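Local coordinates for protein chitin elicitor receptor kinase 1 (Arabidopsis thaliana, PDB 4EBY) that binds chitin oligomers through its LysM ectodomain and, as a receptor-like kinase dimerized by chitin, probably signals in plant immunity, at residues A[150-154]-A[155-159]. Numbering follows the deposited sequence.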
loop_
_atom_site.group_PDB
_atom_site.type_symbol
_atom_site.label_atom_id
_atom_site.label_comp_id
_atom_site.label_asym_id
_atom_site.label_seq_id
_atom_site.Cartn_x
_atom_site.Cartn_y
_atom_site.Cartn_z
ATOM N N PRO A 150 -7.667 7.009 -12.090
ATOM C CA PRO A 150 -8.203 7.157 -13.450
ATOM C C PRO A 150 -7.126 7.356 -14.515
ATOM O O PRO A 150 -7.343 6.975 -15.672
ATOM C CB PRO A 150 -9.100 8.393 -13.330
ATOM C CG PRO A 150 -9.564 8.359 -11.914
ATOM C CD PRO A 150 -8.350 7.903 -11.135
ATOM N N GLU A 151 -5.979 7.911 -14.138
ATOM C CA GLU A 151 -4.921 8.162 -15.099
ATOM C C GLU A 151 -4.074 6.922 -15.405
ATOM O O GLU A 151 -3.310 6.918 -16.367
ATOM C CB GLU A 151 -4.035 9.337 -14.658
ATOM C CG GLU A 151 -3.212 9.093 -13.399
ATOM C CD GLU A 151 -3.931 9.475 -12.116
ATOM O OE1 GLU A 151 -5.164 9.695 -12.132
ATOM O OE2 GLU A 151 -3.247 9.553 -11.075
ATOM N N ASP A 152 -4.219 5.870 -14.600
ATOM C CA ASP A 152 -3.458 4.634 -14.828
ATOM C C ASP A 152 -4.032 3.767 -15.935
ATOM O O ASP A 152 -5.233 3.760 -16.163
ATOM C CB ASP A 152 -3.437 3.778 -13.563
ATOM C CG ASP A 152 -2.650 4.408 -12.440
ATOM O OD1 ASP A 152 -1.512 4.857 -12.676
ATOM O OD2 ASP A 152 -3.175 4.440 -11.308
ATOM N N SER A 153 -3.154 3.010 -16.595
ATOM C CA SER A 153 -3.563 1.973 -17.530
ATOM C C SER A 153 -2.571 0.813 -17.446
ATOM O O SER A 153 -1.511 0.934 -16.819
ATOM C CB SER A 153 -3.632 2.519 -18.963
ATOM O OG SER A 153 -2.368 2.998 -19.373
ATOM N N LEU A 154 -2.907 -0.313 -18.076
ATOM C CA LEU A 154 -1.977 -1.427 -18.081
ATOM C C LEU A 154 -0.655 -1.007 -18.724
ATOM O O LEU A 154 0.415 -1.253 -18.178
ATOM C CB LEU A 154 -2.565 -2.631 -18.812
ATOM C CG LEU A 154 -1.643 -3.849 -18.856
ATOM C CD1 LEU A 154 -1.322 -4.336 -17.439
ATOM C CD2 LEU A 154 -2.289 -4.941 -19.680
ATOM N N SER A 155 -0.730 -0.370 -19.890
ATOM C CA SER A 155 0.490 0.084 -20.562
ATOM C C SER A 155 1.292 1.090 -19.736
ATOM O O SER A 155 2.517 0.995 -19.673
ATOM C CB SER A 155 0.193 0.643 -21.963
ATOM O OG SER A 155 -0.927 1.506 -21.945
ATOM N N SER A 156 0.625 2.043 -19.086
ATOM C CA SER A 156 1.356 3.032 -18.284
ATOM C C SER A 156 2.016 2.423 -17.051
ATOM O O SER A 156 3.121 2.806 -16.684
ATOM C CB SER A 156 0.471 4.216 -17.882
ATOM O OG SER A 156 -0.443 3.867 -16.858
ATOM N N ILE A 157 1.347 1.468 -16.411
ATOM C CA ILE A 157 1.944 0.807 -15.251
ATOM C C ILE A 157 3.075 -0.131 -15.684
ATOM O O ILE A 157 4.084 -0.256 -15.001
ATOM C CB ILE A 157 0.880 0.069 -14.400
ATOM C CG1 ILE A 157 -0.031 1.093 -13.710
ATOM C CG2 ILE A 157 1.562 -0.803 -13.329
ATOM C CD1 ILE A 157 -1.319 0.511 -13.151
ATOM N N ALA A 158 2.909 -0.779 -16.831
ATOM C CA ALA A 158 3.961 -1.637 -17.367
ATOM C C ALA A 158 5.216 -0.812 -17.635
ATOM O O ALA A 158 6.329 -1.232 -17.321
ATOM C CB ALA A 158 3.497 -2.306 -18.637
ATOM N N ARG A 159 5.019 0.364 -18.225
ATOM C CA ARG A 159 6.122 1.255 -18.578
ATOM C C ARG A 159 6.850 1.768 -17.342
ATOM O O ARG A 159 8.081 1.764 -17.285
ATOM C CB ARG A 159 5.600 2.426 -19.416
ATOM C CG ARG A 159 6.652 3.450 -19.802
ATOM C CD ARG A 159 6.039 4.581 -20.617
ATOM N NE ARG A 159 4.752 5.005 -20.069
ATOM C CZ ARG A 159 4.140 6.144 -20.379
ATOM N NH1 ARG A 159 4.701 6.992 -21.234
ATOM N NH2 ARG A 159 2.970 6.442 -19.828
HETATM O O HOH W 1 0.291 5.077 -14.523
#
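S153 and S156 form a capping box that opens helix 154-161, the first helix of a LysM domain, directly after the loop from strand 143-147. The evidence is reciprocal: S156 N donates to S153 OG over 3.2 Å, and S153 N donates to S156 OG over 2.9 Å, with N-H...O angles of 158° and 155°. S155, the second residue of the helix, has its OG 3.3 Å from S153 OG. At S156, OG lies between its own backbone N and carbonyl carbon (chi1 74°), a rotamer that turns it back to S153 N. A water bridges S156 OG, 2.7 Å away, and D152 OD1, to which it donates at 2.6 Å. The D152 carboxylate is also held by Y146 OH of strand 143-147, R149 N and a salt bridge to R60, and the water passes this link on to S156. I157 follows, its N making the first i to i+4 bond, to S153 O at 2.9 Å; its CD1 lies across D152 CB, 3.9 Å away, while its side chain also packs on L148, L168 and F177. A158 N continues the pattern one residue on, bonding to L154 O, and A158 CB rests 3.3 Å from the same L154 O.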